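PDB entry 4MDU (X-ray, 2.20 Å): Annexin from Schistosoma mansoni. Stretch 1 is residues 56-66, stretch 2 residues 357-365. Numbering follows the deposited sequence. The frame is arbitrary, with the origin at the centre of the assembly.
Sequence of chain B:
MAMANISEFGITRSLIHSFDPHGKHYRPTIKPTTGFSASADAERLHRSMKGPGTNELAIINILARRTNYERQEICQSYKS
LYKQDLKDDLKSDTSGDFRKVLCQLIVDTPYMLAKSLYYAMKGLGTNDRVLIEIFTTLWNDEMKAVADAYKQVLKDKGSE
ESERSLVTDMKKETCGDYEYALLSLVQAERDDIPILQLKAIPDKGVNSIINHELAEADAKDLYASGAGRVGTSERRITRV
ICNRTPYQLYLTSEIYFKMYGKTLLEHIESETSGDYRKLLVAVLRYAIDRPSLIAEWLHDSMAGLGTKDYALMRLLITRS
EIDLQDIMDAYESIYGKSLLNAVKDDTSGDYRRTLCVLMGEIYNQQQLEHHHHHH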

ATOM      1  N   GLU B  56      -9.743  34.778  14.205  1.00 37.94           N
ATOM      2  CA  GLU B  56      -9.406  33.362  14.056  1.00 40.60           C
ATOM      3  C   GLU B  56      -8.742  32.768  15.294  1.00 40.83           C
ATOM      4  O   GLU B  56      -9.090  31.664  15.710  1.00 45.06           O
ATOM      5  CB  GLU B  56      -8.532  33.131  12.822  1.00 35.11           C
ATOM      6  CG  GLU B  56      -9.076  33.788  11.561  1.00 55.19           C
ATOM      7  CD  GLU B  56      -8.557  35.213  11.360  1.00 62.00           C
ATOM      8  OE1 GLU B  56      -7.444  35.528  11.843  1.00 56.71           O
ATOM      9  OE2 GLU B  56      -9.266  36.012  10.712  1.00 68.47           O
ATOM     10  N   LEU B  57      -7.793  33.496  15.878  1.00 40.78           N
ATOM     11  CA  LEU B  57      -7.093  33.019  17.069  1.00 42.44           C
ATOM     12  C   LEU B  57      -8.048  32.709  18.218  1.00 44.12           C
ATOM     13  O   LEU B  57      -7.858  31.733  18.946  1.00 37.41           O
ATOM     14  CB  LEU B  57      -6.014  34.007  17.518  1.00 33.58           C
ATOM     15  CG  LEU B  57      -4.831  34.130  16.556  1.00 43.32           C
ATOM     16  CD1 LEU B  57      -3.789  35.127  17.068  1.00 44.72           C
ATOM     17  CD2 LEU B  57      -4.193  32.771  16.312  1.00 42.07           C
ATOM     18  N   ALA B  58      -9.073  33.539  18.376  1.00 48.70           N
ATOM     19  CA  ALA B  58     -10.084  33.315  19.408  1.00 52.07           C
ATOM     20  C   ALA B  58     -10.836  32.007  19.174  1.00 43.44           C
ATOM     21  O   ALA B  58     -11.054  31.222  20.098  1.00 42.37           O
ATOM     22  CB  ALA B  58     -11.063  34.480  19.453  1.00 58.08           C
ATOM     23  N   ILE B  59     -11.234  31.789  17.927  1.00 36.31           N
ATOM     24  CA  ILE B  59     -11.956  30.597  17.561  1.00 36.94           C
ATOM     25  C   ILE B  59     -11.086  29.365  17.806  1.00 37.00           C
ATOM     26  O   ILE B  59     -11.525  28.397  18.433  1.00 34.01           O
ATOM     27  CB  ILE B  59     -12.396  30.642  16.079  1.00 37.64           C
ATOM     28  CG1 ILE B  59     -13.322  31.832  15.834  1.00 42.56           C
ATOM     29  CG2 ILE B  59     -13.084  29.339  15.671  1.00 33.11           C
ATOM     30  CD1 ILE B  59     -14.059  31.775  14.493  1.00 40.16           C
ATOM     31  N   ILE B  60      -9.853  29.407  17.312  1.00 32.53           N
ATOM     32  CA  ILE B  60      -8.967  28.251  17.380  1.00 36.37           C
ATOM     33  C   ILE B  60      -8.635  27.909  18.820  1.00 35.33           C
ATOM     34  O   ILE B  60      -8.612  26.740  19.199  1.00 34.73           O
ATOM     35  CB  ILE B  60      -7.649  28.482  16.614  1.00 40.26           C
ATOM     36  CG1 ILE B  60      -7.875  28.356  15.112  1.00 36.58           C
ATOM     37  CG2 ILE B  60      -6.606  27.464  17.047  1.00 41.70           C
ATOM     38  CD1 ILE B  60      -6.959  29.219  14.278  1.00 26.85           C
ATOM     39  N   ASN B  61      -8.387  28.939  19.622  1.00 34.18           N
ATOM     40  CA  ASN B  61      -7.942  28.735  20.999  1.00 38.35           C
ATOM     41  C   ASN B  61      -9.033  28.189  21.908  1.00 39.36           C
ATOM     42  O   ASN B  61      -8.777  27.865  23.069  1.00 34.35           O
ATOM     43  CB  ASN B  61      -7.334  30.018  21.587  1.00 38.57           C
ATOM     44  CG  ASN B  61      -5.978  30.344  20.991  1.00 42.88           C
ATOM     45  OD1 ASN B  61      -5.312  29.474  20.427  1.00 46.59           O
ATOM     46  ND2 ASN B  61      -5.558  31.601  21.111  1.00 47.06           N
ATOM     47  N   ILE B  62     -10.248  28.093  21.377  1.00 41.82           N
ATOM     48  CA  ILE B  62     -11.335  27.445  22.097  1.00 36.51           C
ATOM     49  C   ILE B  62     -11.516  26.029  21.544  1.00 37.42           C
ATOM     50  O   ILE B  62     -11.209  25.041  22.218  1.00 39.11           O
ATOM     51  CB  ILE B  62     -12.651  28.237  21.953  1.00 34.93           C
ATOM     52  CG1 ILE B  62     -12.565  29.581  22.670  1.00 40.95           C
ATOM     53  CG2 ILE B  62     -13.827  27.454  22.509  1.00 32.17           C
ATOM     54  CD1 ILE B  62     -13.862  30.370  22.567  1.00 45.80           C
ATOM     55  N   LEU B  63     -11.992  25.955  20.302  1.00 30.15           N
ATOM     56  CA  LEU B  63     -12.383  24.706  19.662  1.00 28.68           C
ATOM     57  C   LEU B  63     -11.261  23.680  19.596  1.00 26.40           C
ATOM     58  O   LEU B  63     -11.500  22.496  19.825  1.00 23.37           O
ATOM     59  CB  LEU B  63     -12.942  24.984  18.266  1.00 33.75           C
ATOM     60  CG  LEU B  63     -14.249  25.783  18.249  1.00 37.72           C
ATOM     61  CD1 LEU B  63     -14.630  26.172  16.826  1.00 31.27           C
ATOM     62  CD2 LEU B  63     -15.372  24.982  18.924  1.00 40.83           C
ATOM     63  N   ALA B  64     -10.041  24.128  19.300  1.00 23.47           N
ATOM     64  CA  ALA B  64      -8.878  23.235  19.273  1.00 26.64           C
ATOM     65  C   ALA B  64      -8.270  22.989  20.666  1.00 31.61           C
ATOM     66  O   ALA B  64      -7.218  22.342  20.795  1.00 31.11           O
ATOM     67  CB  ALA B  64      -7.817  23.765  18.311  1.00 19.88           C
ATOM     68  N   ARG B  65      -8.912  23.526  21.698  1.00 28.68           N
ATOM     69  CA  ARG B  65      -8.536  23.215  23.083  1.00 35.27           C
ATOM     70  C   ARG B  65      -9.655  22.542  23.901  1.00 32.47           C
ATOM     71  O   ARG B  65      -9.622  22.561  25.125  1.00 37.37           O
ATOM     72  CB  ARG B  65      -8.047  24.467  23.808  1.00 30.60           C
ATOM     73  CG  ARG B  65      -6.744  25.077  23.235  1.00 32.92           C
ATOM     74  CD  ARG B  65      -5.624  24.030  23.109  1.00 28.13           C
ATOM     75  NE  ARG B  65      -5.410  23.302  24.353  1.00 31.03           N
ATOM     76  CZ  ARG B  65      -4.891  22.080  24.430  1.00 37.28           C
ATOM     77  NH1 ARG B  65      -4.508  21.440  23.327  1.00 33.22           N
ATOM     78  NH2 ARG B  65      -4.753  21.491  25.615  1.00 35.26           N
ATOM     79  N   ARG B  66     -10.630  21.944  23.226  1.00 33.99           N
ATOM     80  CA  ARG B  66     -11.725  21.229  23.901  1.00 32.98           C
ATOM     81  C   ARG B  66     -11.861  19.809  23.352  1.00 36.43           C
ATOM     82  O   ARG B  66     -11.532  19.560  22.198  1.00 31.15           O
ATOM     83  CB  ARG B  66     -13.055  21.970  23.704  1.00 30.59           C
ATOM     84  CG  ARG B  66     -13.057  23.449  24.137  1.00 29.98           C
ATOM     85  CD  ARG B  66     -13.154  23.629  25.668  1.00 31.72           C
ATOM     86  NE  ARG B  66     -13.305  25.047  26.007  1.00 34.24           N
ATOM     87  CZ  ARG B  66     -12.283  25.877  26.223  1.00 40.13           C
ATOM     88  NH1 ARG B  66     -11.035  25.413  26.170  1.00 31.70           N
ATOM     89  NH2 ARG B  66     -12.502  27.163  26.497  1.00 34.03           N
ATOM     90  N   VAL B 357      -2.334  24.094  17.839  1.00 23.43           N
ATOM     91  CA  VAL B 357      -3.044  24.295  19.088  1.00 24.54           C
ATOM     92  C   VAL B 357      -3.576  22.957  19.618  1.00 28.76           C
ATOM     93  O   VAL B 357      -3.541  22.705  20.808  1.00 24.28           O
ATOM     94  CB  VAL B 357      -4.167  25.310  18.911  1.00 26.71           C
ATOM     95  CG1 VAL B 357      -5.123  25.311  20.115  1.00 26.03           C
ATOM     96  CG2 VAL B 357      -3.562  26.680  18.705  1.00 20.75           C
ATOM     97  N   LEU B 358      -4.035  22.097  18.718  1.00 26.29           N
ATOM     98  CA  LEU B 358      -4.441  20.758  19.106  1.00 28.75           C
ATOM     99  C   LEU B 358      -3.323  20.063  19.892  1.00 31.19           C
ATOM    100  O   LEU B 358      -3.597  19.378  20.869  1.00 26.27           O
ATOM    101  CB  LEU B 358      -4.839  19.927  17.882  1.00 23.48           C
ATOM    102  CG  LEU B 358      -6.151  20.270  17.175  1.00 23.19           C
ATOM    103  CD1 LEU B 358      -6.256  19.470  15.883  1.00 18.07           C
ATOM    104  CD2 LEU B 358      -7.359  19.994  18.073  1.00 19.04           C
ATOM    105  N   MET B 359      -2.073  20.240  19.474  1.00 25.00           N
ATOM    106  CA  MET B 359      -0.949  19.572  20.146  1.00 24.39           C
ATOM    107  C   MET B 359      -0.535  20.291  21.428  1.00 27.33           C
ATOM    108  O   MET B 359       0.298  19.793  22.189  1.00 25.48           O
ATOM    109  CB  MET B 359       0.253  19.472  19.212  1.00 29.24           C
ATOM    110  CG  MET B 359       0.107  18.465  18.076  1.00 23.85           C
ATOM    111  SD  MET B 359       1.489  18.573  16.898  1.00 27.79           S
ATOM    112  CE  MET B 359       1.081  20.075  16.016  1.00 26.37           C
ATOM    113  N   GLY B 360      -1.108  21.468  21.658  1.00 25.88           N
ATOM    114  CA  GLY B 360      -0.822  22.219  22.867  1.00 27.89           C
ATOM    115  C   GLY B 360      -0.103  23.549  22.691  1.00 33.11           C
ATOM    116  O   GLY B 360       0.026  24.327  23.646  1.00 27.59           O
ATOM    117  N   GLU B 361       0.376  23.836  21.487  1.00 32.99           N
ATOM    118  CA  GLU B 361       1.096  25.095  21.290  1.00 35.36           C
ATOM    119  C   GLU B 361       0.146  26.262  21.043  1.00 35.44           C
ATOM    120  O   GLU B 361      -0.113  26.620  19.902  1.00 32.53           O
ATOM    121  CB  GLU B 361       2.131  25.011  20.158  1.00 30.96           C
ATOM    122  CG  GLU B 361       3.046  26.260  20.125  1.00 33.97           C
ATOM    123  CD  GLU B 361       3.627  26.561  18.758  1.00 35.79           C
ATOM    124  OE1 GLU B 361       2.884  26.482  17.756  1.00 32.88           O
ATOM    125  OE2 GLU B 361       4.828  26.897  18.693  1.00 44.12           O
ATOM    126  N   ILE B 362      -0.364  26.851  22.119  1.00 35.30           N
ATOM    127  CA  ILE B 362      -1.281  27.984  22.029  1.00 37.63           C
ATOM    128  C   ILE B 362      -0.533  29.302  21.800  1.00 42.25           C
ATOM    129  O   ILE B 362       0.404  29.621  22.533  1.00 37.11           O
ATOM    130  CB  ILE B 362      -2.106  28.146  23.329  1.00 39.07           C
ATOM    131  CG1 ILE B 362      -3.156  27.038  23.461  1.00 44.51           C
ATOM    132  CG2 ILE B 362      -2.797  29.503  23.349  1.00 41.04           C
ATOM    133  CD1 ILE B 362      -2.710  25.691  22.943  1.00 47.95           C
ATOM    134  N   TYR B 363      -0.956  30.072  20.802  1.00 40.60           N
ATOM    135  CA  TYR B 363      -0.472  31.441  20.660  1.00 45.74           C
ATOM    136  C   TYR B 363      -1.586  32.436  20.948  1.00 52.81           C
ATOM    137  O   TYR B 363      -2.623  32.439  20.282  1.00 55.17           O
ATOM    138  CB  TYR B 363       0.110  31.684  19.273  1.00 45.62           C
ATOM    139  N   ASN B 364      -1.368  33.273  21.956  1.00 56.45           N
ATOM    140  CA  ASN B 364      -2.342  34.285  22.335  1.00 64.19           C
ATOM    141  C   ASN B 364      -2.182  35.554  21.507  1.00 64.04           C
ATOM    142  O   ASN B 364      -1.137  35.772  20.885  1.00 49.03           O
ATOM    143  CB  ASN B 364      -2.229  34.606  23.825  1.00 71.48           C
ATOM    144  CG  ASN B 364      -3.432  34.132  24.613  1.00 78.34           C
ATOM    145  OD1 ASN B 364      -4.546  34.077  24.085  1.00 79.32           O
ATOM    146  ND2 ASN B 364      -3.218  33.786  25.881  1.00 76.76           N
ATOM    147  N   GLN B 365      -3.225  36.382  21.504  1.00 73.63           N
ATOM    148  CA  GLN B 365      -3.230  37.630  20.747  1.00 77.23           C
ATOM    149  C   GLN B 365      -2.777  38.823  21.592  1.00 78.26           C
ATOM    150  O   GLN B 365      -2.026  38.667  22.555  1.00 76.94           O
ATOM    151  CB  GLN B 365      -4.620  37.896  20.150  1.00 76.59           C
ATOM    152  CG  GLN B 365      -5.789  37.645  21.097  1.00 76.93           C
TER
HETATM  153  O   HOH W   1      -2.821  30.029  18.475  1.00 38.90           O
HETATM  154  O   HOH W   2      -7.384  33.487  22.329  1.00 49.11           O

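The two stretches lie 292 or more residues apart in sequence wherever they touch, yet they bury 490 Å² between them. Register is set by CA proximity: Ala64 lies 5.1 Å, CA to CA, from Leu358, while the CA atoms of Asn61 and Ile362 are 6.8 Å apart and those of Leu57 and Gln365 7.1 Å. The backbones are thus nearest at the Ala64 end, where the small side chain of Ala64 packs against Val357 and Leu358.

Apolar packing centres on Val357, whose CA-to-CB bond points toward stretch 1. Both of its methyls pack on stretch 1: Val357 CG2 is 3.6 Å from Ile60 CG2, and Val357 CG1 is 3.6 Å from Ala64 CB. Ala64 CB also lies 3.8 Å from Leu358 CD2; although the CA-to-CB bond of Leu358 points away, the end of its side chain comes nearer. Arg65 adds aliphatic contacts, its CD being 3.3 Å from Val357 CG1 and 3.4 Å from Ile362 CD1.

Two direct hydrogen bonds cross the contact, both from side-chain nitrogens to backbone carbonyls. Asn61 ND2 donates to Tyr363 O at 3.2 Å, with an almost linear N-H...O angle of 170°. By contrast, Asn61 ND2 lies equally close to Leu57 O, 3.2 Å away in its own helix, but the angle is too poor for a bond; distance alone would not separate the two cases. Arg65 NH1 donates to Val357 O at 3.0 Å and 144°. All three of its side-chain torsions chi1 to chi3 are m, and the chain, which leaves CA sideways, ends close to stretch 2. Val357 O and Leu358 O both lie at the guanidinium edge, near its plane, the latter 3.3 Å from Arg65 NH1.

Val357 O has a second role: it accepts from Gly360 N at 2.9 Å, so the arginine meets a carbonyl already engaged in the helix terminus. Gly360 has phi 115° and closes a Schellman motif. A CB at these backbone angles would be jammed against the carbonyl O of Met359, which by itself calls for glycine.

Water extends the polar contacts of Asn61. Water 1 donates to Asn61 OD1 at 3.2 Å and accepts from Tyr363 N at 3.0 Å, so the asparagine is linked to both the NH and the carbonyl of Tyr363. Water 2 accepts from Asn61 ND2 at 2.9 Å and donates weakly to Asn364 OD1 at 3.4 Å. Asn364 is poorly ordered, and the Tyr363 ring is not modelled, so no contact from that ring can be assessed.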